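Local coordinates for endo-arabinase (PDB 5C0P), which probably hydrolyses glycosidic bonds in arabinan as a metal-binding member of glycosyl hydrolase family 43, at residues A[151-155]-A[156-160]; A[223-227]-A[228-232]. All coordinates share one frame; numbering follows the deposited sequence.

Contact 1 of 2, residues A[151-155]-A[156-160]; sequences FCREW and LETID. With MG (magnesium ion), chain B.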
ATOM      1  N   PHE A 151      -4.473  -7.390   2.521  1.00  9.29           N
ATOM      2  CA  PHE A 151      -3.071  -7.780   2.588  1.00  8.46           C
ATOM      3  C   PHE A 151      -2.729  -8.871   1.595  1.00  9.33           C
ATOM      4  O   PHE A 151      -3.616  -9.526   1.034  1.00 11.12           O
ATOM      5  CB  PHE A 151      -2.647  -8.176   4.016  1.00 10.09           C
ATOM      6  CG  PHE A 151      -3.309  -9.424   4.543  1.00 10.66           C
ATOM      7  CD1 PHE A 151      -2.736 -10.675   4.342  1.00  9.69           C
ATOM      8  CD2 PHE A 151      -4.494  -9.340   5.268  1.00 11.98           C
ATOM      9  CE1 PHE A 151      -3.342 -11.816   4.849  1.00 12.29           C
ATOM     10  CE2 PHE A 151      -5.106 -10.478   5.779  1.00 11.75           C
ATOM     11  CZ  PHE A 151      -4.531 -11.717   5.571  1.00 11.78           C
ATOM     12  N   CYS A 152      -1.434  -9.058   1.387  1.00 10.63           N
ATOM     13  CA  CYS A 152      -0.945 -10.132   0.530  1.00  9.85           C
ATOM     14  C   CYS A 152      -0.391 -11.255   1.370  1.00 10.28           C
ATOM     15  O   CYS A 152       0.237 -11.026   2.406  1.00 10.57           O
ATOM     16  CB  CYS A 152       0.205  -9.623  -0.331  1.00 10.30           C
ATOM     17  SG  CYS A 152      -0.247  -8.275  -1.406  1.00 13.14           S
ATOM     18  N   ARG A 153      -0.606 -12.481   0.912  1.00 11.23           N
ATOM     19  CA  ARG A 153       0.109 -13.606   1.466  1.00 14.56           C
ATOM     20  C   ARG A 153       1.160 -13.933   0.428  1.00 15.53           C
ATOM     21  O   ARG A 153       0.831 -14.216  -0.733  1.00 18.34           O
ATOM     22  CB  ARG A 153      -0.816 -14.793   1.699  1.00 14.78           C
ATOM     23  CG  ARG A 153      -0.190 -15.804   2.608  1.00 20.97           C
ATOM     24  CD  ARG A 153      -1.076 -16.986   2.886  1.00 17.62           C
ATOM     25  NE  ARG A 153      -0.276 -18.014   3.535  1.00 25.97           N
ATOM     26  CZ  ARG A 153      -0.714 -19.232   3.814  1.00 37.74           C
ATOM     27  NH1 ARG A 153      -1.954 -19.572   3.496  1.00 44.93           N
ATOM     28  NH2 ARG A 153       0.087 -20.105   4.407  1.00 41.45           N
ATOM     29  N   GLU A 154       2.415 -13.882   0.852  1.00 12.99           N
ATOM     30  CA  GLU A 154       3.557 -13.886  -0.061  1.00 19.82           C
ATOM     31  C   GLU A 154       3.677 -15.120  -0.954  1.00 16.12           C
ATOM     32  O   GLU A 154       3.569 -16.258  -0.498  1.00 13.94           O
ATOM     33  CB  GLU A 154       4.862 -13.653   0.707  1.00 23.85           C
ATOM     34  CG  GLU A 154       5.964 -13.068  -0.165  1.00 33.34           C
ATOM     35  CD  GLU A 154       7.085 -12.415   0.628  1.00 33.10           C
ATOM     36  OE1 GLU A 154       7.026 -12.399   1.878  1.00 27.79           O
ATOM     37  OE2 GLU A 154       8.026 -11.907  -0.016  1.00 38.93           O
ATOM     38  N   TRP A 155       3.942 -14.864  -2.229  1.00 11.89           N
ATOM     39  CA  TRP A 155       4.019 -15.908  -3.245  1.00 13.16           C
ATOM     40  C   TRP A 155       5.109 -16.944  -3.001  1.00 12.65           C
ATOM     41  O   TRP A 155       5.004 -18.074  -3.474  1.00 14.51           O
ATOM     42  CB  TRP A 155       4.193 -15.276  -4.623  1.00 11.79           C
ATOM     43  CG  TRP A 155       5.547 -14.668  -4.822  1.00 13.04           C
ATOM     44  CD1 TRP A 155       5.994 -13.468  -4.337  1.00 12.77           C
ATOM     45  CD2 TRP A 155       6.628 -15.235  -5.563  1.00 13.25           C
ATOM     46  NE1 TRP A 155       7.298 -13.264  -4.732  1.00 14.56           N
ATOM     47  CE2 TRP A 155       7.704 -14.328  -5.488  1.00 14.08           C
ATOM     48  CE3 TRP A 155       6.788 -16.417  -6.287  1.00 14.02           C
ATOM     49  CZ2 TRP A 155       8.930 -14.578  -6.110  1.00 19.56           C
ATOM     50  CZ3 TRP A 155       8.005 -16.659  -6.905  1.00 18.51           C
ATOM     51  CH2 TRP A 155       9.058 -15.743  -6.813  1.00 19.95           C
ATOM     52  N   LEU A 156       6.155 -16.572  -2.269  1.00 13.87           N
ATOM     53  CA  LEU A 156       7.211 -17.519  -1.944  1.00 17.32           C
ATOM     54  C   LEU A 156       6.664 -18.666  -1.094  1.00 19.99           C
ATOM     55  O   LEU A 156       7.221 -19.764  -1.088  1.00 24.79           O
ATOM     56  CB  LEU A 156       8.351 -16.816  -1.207  1.00 25.48           C
ATOM     57  CG  LEU A 156       9.213 -15.954  -2.130  1.00 27.89           C
ATOM     58  CD1 LEU A 156      10.362 -15.324  -1.363  1.00 29.32           C
ATOM     59  CD2 LEU A 156       9.732 -16.789  -3.282  1.00 26.00           C
ATOM     60  N   GLU A 157       5.571 -18.386  -0.389  1.00 17.48           N
ATOM     61  CA  GLU A 157       4.882 -19.366   0.445  1.00 21.69           C
ATOM     62  C   GLU A 157       3.719 -20.023  -0.314  1.00 22.12           C
ATOM     63  O   GLU A 157       3.511 -21.238  -0.231  1.00 24.72           O
ATOM     64  CB  GLU A 157       4.366 -18.655   1.702  1.00 26.02           C
ATOM     65  CG  GLU A 157       3.544 -19.505   2.657  1.00 32.15           C
ATOM     66  CD  GLU A 157       3.473 -18.895   4.054  1.00 30.74           C
ATOM     67  OE1 GLU A 157       2.459 -18.252   4.376  1.00 25.57           O
ATOM     68  OE2 GLU A 157       4.429 -19.066   4.832  1.00 33.76           O
ATOM     69  N   THR A 158       2.979 -19.217  -1.072  1.00 15.65           N
ATOM     70  CA  THR A 158       1.726 -19.672  -1.684  1.00 13.29           C
ATOM     71  C   THR A 158       1.832 -20.085  -3.148  1.00 18.19           C
ATOM     72  O   THR A 158       0.886 -20.664  -3.692  1.00 14.37           O
ATOM     73  CB  THR A 158       0.634 -18.589  -1.582  1.00 12.41           C
ATOM     74  OG1 THR A 158       1.059 -17.409  -2.277  1.00 14.11           O
ATOM     75  CG2 THR A 158       0.379 -18.248  -0.134  1.00 14.92           C
ATOM     76  N   ILE A 159       2.974 -19.785  -3.770  1.00 14.28           N
ATOM     77  CA  ILE A 159       3.224 -20.003  -5.203  1.00 12.34           C
ATOM     78  C   ILE A 159       2.418 -19.056  -6.090  1.00 14.33           C
ATOM     79  O   ILE A 159       2.983 -18.164  -6.727  1.00 14.92           O
ATOM     80  CB  ILE A 159       3.050 -21.478  -5.647  1.00 13.20           C
ATOM     81  CG1 ILE A 159       3.720 -22.423  -4.650  1.00 16.32           C
ATOM     82  CG2 ILE A 159       3.630 -21.673  -7.037  1.00 16.26           C
ATOM     83  CD1 ILE A 159       5.197 -22.138  -4.421  1.00 15.81           C
ATOM     84  N   ASP A 160       1.104 -19.256  -6.139  1.00 13.37           N
ATOM     85  CA  ASP A 160       0.191 -18.289  -6.732  1.00 13.83           C
ATOM     86  C   ASP A 160      -0.114 -17.289  -5.614  1.00 12.62           C
ATOM     87  O   ASP A 160      -0.809 -17.625  -4.648  1.00 13.30           O
ATOM     88  CB  ASP A 160      -1.091 -18.993  -7.203  1.00 13.29           C
ATOM     89  CG  ASP A 160      -1.756 -18.295  -8.379  1.00 14.38           C
ATOM     90  OD1 ASP A 160      -1.295 -17.201  -8.778  1.00 14.37           O
ATOM     91  OD2 ASP A 160      -2.752 -18.852  -8.907  1.00 16.06           O
TER
HETATM   92 MG    MG B 401      -0.952 -21.733  -3.532  1.00 14.78          MG
HETATM   93  O   HOH W   1      -2.017 -19.906  -3.724  1.00 14.80           O
HETATM   94  O   HOH W   2      -1.004 -21.932  -5.593  1.00 15.12           O
HETATM   95  O   HOH W   3      -1.084 -21.564  -1.449  1.00 20.44           O
HETATM   96  O   HOH W   4       0.264 -23.438  -3.342  1.00 17.74           O
HETATM   97  O   HOH W   5      -2.719 -22.779  -3.428  1.00 16.54           O

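Contact 2 of 2, residues A[223-227]-A[228-232]; sequences SFRKT and DGKYA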
ATOM      1  N   SER A 223       1.909  -6.781  -9.905  1.00  8.87           N
ATOM      2  CA  SER A 223       2.572  -8.040 -10.207  1.00  9.85           C
ATOM      3  C   SER A 223       3.465  -7.820 -11.416  1.00 11.37           C
ATOM      4  O   SER A 223       3.674  -6.686 -11.836  1.00 11.82           O
ATOM      5  CB  SER A 223       1.543  -9.146 -10.474  1.00 11.38           C
ATOM      6  OG  SER A 223       2.140 -10.423 -10.382  1.00 11.57           O
ATOM      7  N   PHE A 224       3.993  -8.901 -11.979  1.00 10.70           N
ATOM      8  CA  PHE A 224       4.829  -8.806 -13.174  1.00 10.74           C
ATOM      9  C   PHE A 224       4.062  -9.265 -14.405  1.00 14.52           C
ATOM     10  O   PHE A 224       3.267 -10.198 -14.327  1.00 14.15           O
ATOM     11  CB  PHE A 224       6.121  -9.605 -12.975  1.00 11.53           C
ATOM     12  CG  PHE A 224       7.015  -9.017 -11.931  1.00 12.05           C
ATOM     13  CD1 PHE A 224       6.851  -9.344 -10.590  1.00 13.98           C
ATOM     14  CD2 PHE A 224       7.975  -8.077 -12.281  1.00 13.24           C
ATOM     15  CE1 PHE A 224       7.662  -8.768  -9.619  1.00 15.05           C
ATOM     16  CE2 PHE A 224       8.791  -7.503 -11.318  1.00 15.85           C
ATOM     17  CZ  PHE A 224       8.630  -7.849  -9.986  1.00 15.08           C
ATOM     18  N   ARG A 225       4.305  -8.600 -15.535  1.00 12.25           N
ATOM     19  CA  ARG A 225       3.593  -8.873 -16.786  1.00 15.25           C
ATOM     20  C   ARG A 225       4.190 -10.048 -17.530  1.00 14.85           C
ATOM     21  O   ARG A 225       5.413 -10.176 -17.611  1.00 16.32           O
ATOM     22  CB  ARG A 225       3.673  -7.666 -17.725  1.00 17.66           C
ATOM     23  CG  ARG A 225       3.122  -6.396 -17.154  1.00 24.21           C
ATOM     24  CD  ARG A 225       2.623  -5.474 -18.253  1.00 24.27           C
ATOM     25  NE  ARG A 225       3.642  -5.049 -19.215  1.00 20.03           N
ATOM     26  CZ  ARG A 225       3.442  -4.059 -20.078  1.00 22.41           C
ATOM     27  NH1 ARG A 225       2.280  -3.418 -20.065  1.00 22.18           N
ATOM     28  NH2 ARG A 225       4.386  -3.699 -20.937  1.00 24.90           N
ATOM     29  N   LYS A 226       3.330 -10.868 -18.127  1.00 12.84           N
ATOM     30  CA  LYS A 226       3.791 -12.014 -18.904  1.00 13.74           C
ATOM     31  C   LYS A 226       4.445 -11.629 -20.229  1.00 17.77           C
ATOM     32  O   LYS A 226       5.327 -12.340 -20.713  1.00 20.15           O
ATOM     33  CB  LYS A 226       2.660 -13.022 -19.136  1.00 18.07           C
ATOM     34  CG  LYS A 226       1.572 -12.561 -20.083  1.00 22.33           C
ATOM     35  CD  LYS A 226       0.437 -13.572 -20.126  1.00 24.11           C
ATOM     36  CE  LYS A 226      -0.589 -13.190 -21.178  1.00 30.51           C
ATOM     37  NZ  LYS A 226      -1.824 -14.013 -21.062  1.00 31.48           N
ATOM     38  N   THR A 227       4.041 -10.497 -20.801  1.00 16.71           N
ATOM     39  CA  THR A 227       4.562 -10.106 -22.118  1.00 16.25           C
ATOM     40  C   THR A 227       6.048  -9.739 -22.088  1.00 19.60           C
ATOM     41  O   THR A 227       6.807 -10.149 -22.963  1.00 22.30           O
ATOM     42  CB  THR A 227       3.794  -8.901 -22.712  1.00 20.93           C
ATOM     43  OG1 THR A 227       3.816  -7.818 -21.778  1.00 24.03           O
ATOM     44  CG2 THR A 227       2.355  -9.258 -23.032  1.00 21.83           C
ATOM     45  N   ASP A 228       6.460  -8.966 -21.086  1.00 17.38           N
ATOM     46  CA  ASP A 228       7.817  -8.411 -21.064  1.00 16.33           C
ATOM     47  C   ASP A 228       8.510  -8.439 -19.700  1.00 17.13           C
ATOM     48  O   ASP A 228       9.635  -7.951 -19.562  1.00 18.73           O
ATOM     49  CB  ASP A 228       7.824  -6.976 -21.612  1.00 18.80           C
ATOM     50  CG  ASP A 228       6.829  -6.061 -20.896  1.00 21.55           C
ATOM     51  OD1 ASP A 228       6.353  -6.406 -19.788  1.00 18.27           O
ATOM     52  OD2 ASP A 228       6.531  -4.977 -21.436  1.00 22.64           O
ATOM     53  N   GLY A 229       7.844  -8.992 -18.694  1.00 15.00           N
ATOM     54  CA  GLY A 229       8.456  -9.144 -17.383  1.00 16.06           C
ATOM     55  C   GLY A 229       8.480  -7.877 -16.547  1.00 16.33           C
ATOM     56  O   GLY A 229       9.059  -7.853 -15.459  1.00 17.11           O
ATOM     57  N   LYS A 230       7.860  -6.813 -17.049  1.00 12.36           N
ATOM     58  CA  LYS A 230       7.790  -5.557 -16.292  1.00 12.48           C
ATOM     59  C   LYS A 230       6.887  -5.633 -15.068  1.00 12.79           C
ATOM     60  O   LYS A 230       5.856  -6.302 -15.068  1.00 12.65           O
ATOM     61  CB  LYS A 230       7.311  -4.409 -17.181  1.00 14.93           C
ATOM     62  CG  LYS A 230       8.349  -3.918 -18.170  1.00 16.10           C
ATOM     63  CD  LYS A 230       7.772  -2.830 -19.057  1.00 19.41           C
ATOM     64  CE  LYS A 230       8.812  -2.318 -20.035  1.00 25.61           C
ATOM     65  NZ  LYS A 230       8.196  -1.444 -21.068  1.00 32.26           N
ATOM     66  N   TYR A 231       7.276  -4.915 -14.021  1.00 12.64           N
ATOM     67  CA  TYR A 231       6.404  -4.699 -12.884  1.00  9.82           C
ATOM     68  C   TYR A 231       5.291  -3.799 -13.390  1.00  9.82           C
ATOM     69  O   TYR A 231       5.521  -2.959 -14.276  1.00 11.51           O
ATOM     70  CB  TYR A 231       7.196  -3.984 -11.804  1.00 11.31           C
ATOM     71  CG  TYR A 231       6.611  -3.983 -10.408  1.00 12.13           C
ATOM     72  CD1 TYR A 231       6.147  -5.149  -9.811  1.00 11.20           C
ATOM     73  CD2 TYR A 231       6.580  -2.806  -9.665  1.00 10.55           C
ATOM     74  CE1 TYR A 231       5.645  -5.130  -8.503  1.00 11.09           C
ATOM     75  CE2 TYR A 231       6.096  -2.777  -8.368  1.00 11.85           C
ATOM     76  CZ  TYR A 231       5.619  -3.933  -7.799  1.00 10.48           C
ATOM     77  OH  TYR A 231       5.151  -3.896  -6.507  1.00 11.61           O
ATOM     78  N   ALA A 232       4.088  -3.963 -12.854  1.00 10.58           N
ATOM     79  CA  ALA A 232       2.947  -3.224 -13.385  1.00 10.41           C
ATOM     80  C   ALA A 232       1.840  -3.069 -12.375  1.00 11.45           C
ATOM     81  O   ALA A 232       1.826  -3.736 -11.329  1.00 12.40           O
ATOM     82  CB  ALA A 232       2.406  -3.913 -14.637  1.00 12.07           C
TER

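Contact 1 of 2, residues A[151-155]-A[156-160]
Arg153 closes two nitrogens on a single oxygen of Glu157, a side-on salt bridge that spends both donors on one acceptor. NE lies 2.9 Å from Glu157 OE1 and uses its anti lone pair, whereas NH2, 3.0 Å from the same OE1, comes in from above the carboxylate. OE1 sits in the guanidinium plane, yet the two flat groups stand nearly perpendicular, 80° apart. Thr158 lays CG2 over one guanidinium face and against the aliphatic shaft, 3.6 Å from Arg153 CD. Replacing the arginine with an alanine would probably leave the Glu157 carboxylate without its charged mate and uncover the Thr158 methyl. Glu154, at the N-cap, offers its carbonyl O to Glu157 N and Thr158 N, and Ile159 N bonds to Trp155 O at 2.7 Å. A chi1 of 71° brings the Trp155 ring face over Leu156 N, and Leu156 CD2 rests over its six-membered ring, 3.7 Å from the centroid, in a CH-pi contact. At the last residue of the turn, Thr158 O binds a magnesium ion at 2.1 Å, and five waters complete six-fold coordination. The short helix 155-158 lies in the connection between strands 147-153 and 162-168: Trp132 meets Arg153 by cation-pi, Met133 N also bonds Glu157 OE1, Arg105 pairs with Glu154, and Trp155 packs on Val199 of strand 199-201.

Contact 2 of 2, residues A[223-227]-A[228-232]
A bend at chi3 (-61°) turns the end of Arg225 back across the loop, while chi1 of 54° lodges Asp228 CG between its backbone N and carbonyl carbon, and the two charged groups meet. The guanidinium presents an edge: NE reaches Asp228 OD1 at 3.1 Å and NH2 reaches OD2 at a short 2.5 Å, one nitrogen to each oxygen, both on the syn side, with the planes 28° apart. OD1 also takes the backbone N of Lys230, 3.2 Å away, from the opposite carboxylate face, which makes an Asx turn. The loop is closed by backbone bonds from Arg225 N to Lys230 O at 2.8 Å and from Gly229 N to Arg225 O, Gly229 having positive phi. Beyond it the antiparallel strands pair, Ala232 N giving to Ser223 O. Ala232 CB lies 3.6 Å from Arg225 CG, while Phe224 and Tyr231 share the other face of the hairpin. Their rings meet obliquely, Tyr231 CD1 lying over the Phe224 face, 3.7 Å from CZ. Tyr231 OH bonds to Asp205, and its side chain lies about 4 Å from that of His261, a magnesium ligand. Arg225 NH1 bonds to Ser256 and Thr253, and Lys230 NZ to Ser256 O. Asp228 thus meets Arg225 closely and Lys230 NZ only in a long salt bridge, and probably offsets the repulsion between the two cations.

Followed from the N terminus, the chain closes contact 1 first, where strand 147-153 ends and a single helical turn leads towards strand 162-168. Some sixty residues later, contact 2 closes the hairpin between strands 217-224 and 231-238. The two are local and in series, neither nested nor crossed, and do not touch: their centres lie about 17 Å apart and their nearest atoms about 7 Å. They belong to successive antiparallel sheets, consistent with neighbouring blades of the five-bladed propeller of this family. Val203 lies against both: the Trp155 side chain touches it, and its carbonyl O accepts from Ser223 OG. Both also approach Asp136, predicted to tune the catalytic acid.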